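Local atomic coordinates of major allergen Dau c 1 (Daucus carota, PDB entry 2WQL), a protein that is a pathogenesis-related plant defence protein and food allergen of the Bet v 1 family, which probably binds small hydrophobic ligands in an internal cavity. Residues I23-D28 against V74-L79; E17-G22 against M102-T107. The protein carries 4 engineered substitutions. All coordinates share one frame; numbering follows the deposited sequence.

Contact 1 of 2, residues I23-D28 against V74-L79; sequences IVLDVD and VNKEAL. With P4C (O-acetaldehydyl-hexaethylene glycol), chain E.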
loop_
_atom_site.group_PDB
_atom_site.type_symbol
_atom_site.label_atom_id
_atom_site.label_comp_id
_atom_site.label_asym_id
_atom_site.label_seq_id
_atom_site.Cartn_x
_atom_site.Cartn_y
_atom_site.Cartn_z
ATOM N N ILE A 23 18.460 10.797 13.831
ATOM C CA ILE A 23 17.449 10.771 14.886
ATOM C C ILE A 23 17.844 9.905 16.072
ATOM O O ILE A 23 17.122 9.894 17.060
ATOM C CB ILE A 23 16.043 10.350 14.373
ATOM C CG1 ILE A 23 16.000 8.857 14.037
ATOM C CG2 ILE A 23 15.620 11.205 13.172
ATOM C CD1 ILE A 23 14.695 8.395 13.383
ATOM N N VAL A 24 18.976 9.201 15.992
ATOM C CA VAL A 24 19.518 8.460 17.148
ATOM C C VAL A 24 20.985 8.794 17.441
ATOM O O VAL A 24 21.296 9.401 18.470
ATOM C CB VAL A 24 19.384 6.936 16.957
ATOM C CG1 VAL A 24 20.079 6.200 18.079
ATOM C CG2 VAL A 24 17.918 6.529 16.880
ATOM N N LEU A 25 21.887 8.414 16.540
ATOM C CA LEU A 25 23.323 8.457 16.849
ATOM C C LEU A 25 23.851 9.850 17.151
ATOM O O LEU A 25 24.579 10.033 18.133
ATOM C CB LEU A 25 24.159 7.836 15.716
ATOM C CG LEU A 25 23.956 6.334 15.480
ATOM C CD1 LEU A 25 24.926 5.797 14.441
ATOM C CD2 LEU A 25 24.075 5.571 16.789
ATOM N N ASP A 26 23.479 10.814 16.306
ATOM C CA ASP A 26 24.005 12.179 16.368
ATOM C C ASP A 26 22.969 13.179 16.866
ATOM O O ASP A 26 23.169 14.385 16.766
ATOM C CB ASP A 26 24.505 12.603 14.987
ATOM C CG ASP A 26 25.560 11.662 14.433
ATOM O OD1 ASP A 26 26.360 11.125 15.233
ATOM O OD2 ASP A 26 25.604 11.476 13.194
ATOM N N VAL A 27 21.880 12.682 17.429
ATOM C CA VAL A 27 20.770 13.539 17.838
ATOM C C VAL A 27 21.162 14.732 18.721
ATOM O O VAL A 27 20.605 15.803 18.575
ATOM C CB VAL A 27 19.676 12.727 18.568
ATOM C CG1 VAL A 27 20.135 12.345 19.985
ATOM C CG2 VAL A 27 18.386 13.533 18.613
ATOM N N ASP A 28 22.112 14.560 19.626
ATOM C CA ASP A 28 22.473 15.638 20.567
ATOM C C ASP A 28 23.160 16.845 19.915
ATOM O O ASP A 28 23.033 17.970 20.421
ATOM C CB ASP A 28 23.368 15.113 21.704
ATOM C CG ASP A 28 22.659 14.094 22.597
ATOM O OD1 ASP A 28 21.461 14.290 22.918
ATOM O OD2 ASP A 28 23.296 13.087 22.982
ATOM N N VAL A 74 20.550 0.166 21.904
ATOM C CA VAL A 74 20.876 0.717 20.588
ATOM C C VAL A 74 21.549 -0.356 19.754
ATOM O O VAL A 74 22.451 -1.042 20.236
ATOM C CB VAL A 74 21.876 1.865 20.666
ATOM C CG1 VAL A 74 21.839 2.705 19.405
ATOM C CG2 VAL A 74 21.613 2.734 21.857
ATOM N N ASN A 75 21.097 -0.514 18.517
ATOM C CA ASN A 75 21.726 -1.441 17.598
ATOM C C ASN A 75 22.043 -0.686 16.324
ATOM O O ASN A 75 21.188 -0.466 15.498
ATOM C CB ASN A 75 20.846 -2.666 17.351
ATOM C CG ASN A 75 21.587 -3.775 16.669
ATOM O OD1 ASN A 75 22.281 -3.551 15.679
ATOM N ND2 ASN A 75 21.434 -4.994 17.175
ATOM N N LYS A 76 23.296 -0.288 16.194
ATOM C CA LYS A 76 23.753 0.527 15.080
ATOM C C LYS A 76 23.667 -0.191 13.736
ATOM O O LYS A 76 23.413 0.435 12.707
ATOM C CB LYS A 76 25.194 0.990 15.340
ATOM C CG LYS A 76 25.301 1.942 16.533
ATOM C CD LYS A 76 26.752 2.140 17.041
ATOM C CE LYS A 76 26.766 2.911 18.394
ATOM N NZ LYS A 76 28.150 3.300 18.817
ATOM N N GLU A 77 23.876 -1.499 13.757
ATOM C CA GLU A 77 23.891 -2.298 12.552
ATOM C C GLU A 77 22.479 -2.588 12.058
ATOM O O GLU A 77 22.223 -2.587 10.856
ATOM C CB GLU A 77 24.638 -3.598 12.826
ATOM C CG GLU A 77 26.119 -3.394 13.191
ATOM C CD GLU A 77 26.955 -2.840 12.022
ATOM O OE1 GLU A 77 26.478 -2.876 10.854
ATOM O OE2 GLU A 77 28.095 -2.372 12.267
ATOM N N ALA A 78 21.560 -2.813 12.990
ATOM C CA ALA A 78 20.184 -3.123 12.650
ATOM C C ALA A 78 19.300 -1.892 12.501
ATOM O O ALA A 78 18.169 -2.027 12.055
ATOM C CB ALA A 78 19.608 -4.036 13.674
ATOM N N LEU A 79 19.822 -0.713 12.858
ATOM C CA LEU A 79 19.070 0.537 12.887
ATOM C C LEU A 79 17.814 0.433 13.784
ATOM O O LEU A 79 16.717 0.826 13.381
ATOM C CB LEU A 79 18.684 0.963 11.470
ATOM C CG LEU A 79 19.768 0.867 10.388
ATOM C CD1 LEU A 79 19.257 1.410 9.069
ATOM C CD2 LEU A 79 21.056 1.572 10.821
HETATM O O1 P4C E . 16.907 9.848 20.198
HETATM C C2 P4C E . 15.714 9.650 20.416
HETATM C C3 P4C E . 14.854 8.844 19.459
HETATM O O4 P4C E . 13.542 8.728 20.041
HETATM C C5 P4C E . 12.689 7.674 19.542
HETATM C C6 P4C E . 11.600 7.395 20.588
HETATM O O7 P4C E . 10.406 8.116 20.297
HETATM C C8 P4C E . 9.648 7.617 19.173
HETATM C C9 P4C E . 9.245 8.703 18.148
HETATM O O10 P4C E . 9.918 8.501 16.881
HETATM C C11 P4C E . 10.012 9.677 16.055
HETATM C C12 P4C E . 11.445 10.202 15.983
HETATM O O13 P4C E . 11.520 11.538 16.503
HETATM C C14 P4C E . 12.814 12.148 16.415
HETATM C C15 P4C E . 13.695 11.744 17.593
HETATM O O16 P4C E . 13.755 12.781 18.574
HETATM C C17 P4C E . 13.965 12.319 19.931
HETATM C C18 P4C E . 13.227 13.215 20.952
HETATM O O19 P4C E . 12.937 12.538 22.200
HETATM C C20 P4C E . 11.553 12.184 22.399
HETATM C C21 P4C E . 11.440 10.916 23.270
HETATM O O22 P4C E . 10.622 9.865 22.705
#
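V24 and L25, at the C-terminal end of helix 16-25, face V74 and K76, where strand 66-75 runs out into the turn leading to strand 80-87. The backbones stay well apart: the CA atoms of L25 and K76 are 8.1 Å from each other and those of V24 and V74 8.6 Å, so side chains alone span the gap. The helix ends in a wider, pi-type turn, and after D26 the chain enters helix 27-34.

V24 and V74 point at each other and slide past in opposite senses, meeting through one methyl each, V24 CG1 to V74 CG1 at 4.1 Å. With CG1 trans to the backbone N in both valines (chi1 174° and -161°), it is this methyl of each that meets the other. Y81 of strand 80-87 touches both valines. Nearer the surface, L25 lies obliquely across the lysine: L25 CD2 rests 3.8 Å from K76 CG and 4.1 Å from K76 CE, along an aliphatic chain that is extended beyond CG. The turn carrying K76 is tied by N75, whose OD1 accepts from A78 N at 2.9 Å in an Asx motif; the donor lies 45° above the amide carbonyl plane. A78 O in turn receives K115 NZ of the second subunit.

The helix end also borders the ligand pocket, through I23, whose backbone O makes a close polar approach of 3.1 Å to O1 of the bound glycol. Contact between the segments is therefore purely apolar and slight, burying 124 Å² in all: methyls and lysine methylenes join the helix end to the end of strand 66-75, while the polar bonds nearby lie within the turn and with the second subunit.

Contact 2 of 2, residues E17-G22 against M102-T107; sequences EKIFSG and MVVVPT. Engineered in segment 102-107: M102 (natural residue Leu).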
loop_
_atom_site.group_PDB
_atom_site.type_symbol
_atom_site.label_atom_id
_atom_site.label_comp_id
_atom_site.label_asym_id
_atom_site.label_seq_id
_atom_site.Cartn_x
_atom_site.Cartn_y
_atom_site.Cartn_z
ATOM N N GLU A 17 20.133 4.345 6.834
ATOM C CA GLU A 17 21.385 4.628 7.553
ATOM C C GLU A 17 21.457 6.094 7.973
ATOM O O GLU A 17 21.797 6.405 9.105
ATOM C CB GLU A 17 22.628 4.273 6.701
ATOM C CG GLU A 17 23.168 2.869 6.939
ATOM C CD GLU A 17 24.218 2.398 5.873
ATOM O OE1 GLU A 17 25.332 3.000 5.739
ATOM O OE2 GLU A 17 23.941 1.385 5.173
ATOM N N LYS A 18 21.125 6.984 7.051
ATOM C CA LYS A 18 21.261 8.415 7.288
ATOM C C LYS A 18 20.218 8.917 8.301
ATOM O O LYS A 18 20.543 9.706 9.190
ATOM C CB LYS A 18 21.158 9.159 5.957
ATOM C CG LYS A 18 22.056 10.370 5.811
ATOM C CD LYS A 18 22.199 10.769 4.321
ATOM C CE LYS A 18 23.273 11.848 4.081
ATOM N NZ LYS A 18 22.838 12.818 3.019
ATOM N N ILE A 19 18.977 8.450 8.178
ATOM C CA ILE A 19 17.916 8.833 9.110
ATOM C C ILE A 19 18.269 8.405 10.527
ATOM O O ILE A 19 18.182 9.193 11.472
ATOM C CB ILE A 19 16.552 8.218 8.709
ATOM C CG1 ILE A 19 15.949 8.982 7.529
ATOM C CG2 ILE A 19 15.566 8.259 9.853
ATOM C CD1 ILE A 19 15.483 10.377 7.875
ATOM N N PHE A 20 18.684 7.158 10.668
ATOM C CA PHE A 20 19.083 6.627 11.953
ATOM C C PHE A 20 20.217 7.423 12.579
ATOM O O PHE A 20 20.247 7.599 13.787
ATOM C CB PHE A 20 19.528 5.173 11.815
ATOM C CG PHE A 20 19.716 4.472 13.131
ATOM C CD1 PHE A 20 18.611 4.044 13.865
ATOM C CD2 PHE A 20 20.977 4.240 13.633
ATOM C CE1 PHE A 20 18.765 3.381 15.078
ATOM C CE2 PHE A 20 21.144 3.581 14.849
ATOM C CZ PHE A 20 20.030 3.152 15.572
ATOM N N SER A 21 21.163 7.888 11.770
ATOM C CA SER A 21 22.274 8.650 12.314
ATOM C C SER A 21 21.763 9.990 12.825
ATOM O O SER A 21 22.253 10.501 13.821
ATOM C CB SER A 21 23.381 8.849 11.279
ATOM O OG SER A 21 22.956 9.759 10.273
ATOM N N GLY A 22 20.758 10.543 12.166
ATOM C CA GLY A 22 20.240 11.838 12.555
ATOM C C GLY A 22 19.342 11.786 13.776
ATOM O O GLY A 22 19.431 12.638 14.655
ATOM N N MET A 102 11.836 1.301 18.301
ATOM C CA MET A 102 11.903 1.915 16.991
ATOM C C MET A 102 12.825 1.133 16.073
ATOM O O MET A 102 13.889 0.662 16.487
ATOM C CB MET A 102 12.420 3.340 17.113
ATOM C CG MET A 102 12.255 4.145 15.866
ATOM S SD MET A 102 13.025 5.751 16.027
ATOM C CE MET A 102 14.745 5.264 15.883
ATOM N N VAL A 103 12.420 0.998 14.820
ATOM C CA VAL A 103 13.295 0.407 13.819
ATOM C C VAL A 103 13.169 1.213 12.527
ATOM O O VAL A 103 12.084 1.617 12.164
ATOM C CB VAL A 103 12.969 -1.092 13.598
ATOM C CG1 VAL A 103 11.558 -1.268 13.038
ATOM C CG2 VAL A 103 14.004 -1.755 12.694
ATOM N N VAL A 104 14.288 1.470 11.859
ATOM C CA VAL A 104 14.289 2.182 10.585
ATOM C C VAL A 104 14.517 1.145 9.493
ATOM O O VAL A 104 15.542 0.492 9.477
ATOM C CB VAL A 104 15.392 3.249 10.523
ATOM C CG1 VAL A 104 15.218 4.093 9.310
ATOM C CG2 VAL A 104 15.376 4.110 11.765
ATOM N N VAL A 105 13.566 0.971 8.586
ATOM C CA VAL A 105 13.732 -0.049 7.551
ATOM C C VAL A 105 13.861 0.582 6.164
ATOM O O VAL A 105 13.179 1.552 5.869
ATOM C CB VAL A 105 12.592 -1.130 7.563
ATOM C CG1 VAL A 105 12.081 -1.372 8.963
ATOM C CG2 VAL A 105 11.468 -0.741 6.663
ATOM N N PRO A 106 14.755 0.047 5.317
ATOM C CA PRO A 106 14.910 0.614 3.979
ATOM C C PRO A 106 13.790 0.258 3.028
ATOM O O PRO A 106 13.095 -0.736 3.222
ATOM C CB PRO A 106 16.231 0.019 3.484
ATOM C CG PRO A 106 16.461 -1.155 4.315
ATOM C CD PRO A 106 15.836 -0.892 5.639
ATOM N N THR A 107 13.635 1.076 1.997
ATOM C CA THR A 107 12.600 0.898 0.984
ATOM C C THR A 107 13.247 0.751 -0.387
ATOM O O THR A 107 14.334 1.292 -0.638
ATOM C CB THR A 107 11.654 2.108 0.950
ATOM O OG1 THR A 107 10.879 2.136 2.145
ATOM C CG2 THR A 107 10.704 2.010 -0.203
#
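F20 and I19 of helix 16-25 pack on V104 of strand 95-106, a helix-on-sheet contact of the Bet v 1 fold, in which short helices and a long C-terminal helix 130-153 cover a curved seven-stranded antiparallel sheet around a ligand cavity.

The apolar packing centres on V104, which points from the strand toward the helix and divides its two methyls between two residues. V104 CG2 comes up to the edge of the F20 ring, near the ring plane, 3.9 Å from F20 CD1, and the two side chains cross at a slant. V104 CG1 meets I19 CG2 at 4.2 Å, while the far end of I19 leads away from the strand. The F20 chi1 of -169° sends the ring out from the helix, nearly square to its axis, where its CD1 edge meets V104 and it also touches L25 and L79. The nearest CA atoms, of F20 and V104, are 6.7 Å apart. M102, an engineered residue in place of the natural leucine, also points toward the helix; it packs on I23 and V24 one turn further along and touches the bound glycol.

The strand is hydrogen-bonded on both sides. V104 bonds to L79, just before strand 80-87, and V103 to K115 of strand 112-122; V104 O also receives K115 NZ of the second subunit.

On the helix face turned from the strand, K18 O accepts twice from the same side of its carbonyl plane: from G22 N at 3.1 Å and from the hydroxyl S21 OG at 2.6 Å, the latter tilted 25° from that plane.

Overall arrangement
Both contacts join helix 16-25 to the same antiparallel sheet, on the same side of the chain's centre and with their own centres about 8 Å apart. Contact 2 is core: its three touching residues are all buried. Contact 1 lies partly at the surface, where a lysine's methylenes take a share of the packing that valine, isoleucine and phenylalanine carry in contact 2. The two are continuous, for V24 CG2 packs on M102 CE at 3.6 Å, and D26 N probably hydrogen-bonds to S21 O at 2.8 Å. Each also reaches the second subunit, and I23 and M102 bring both to the pocket that holds the glycol.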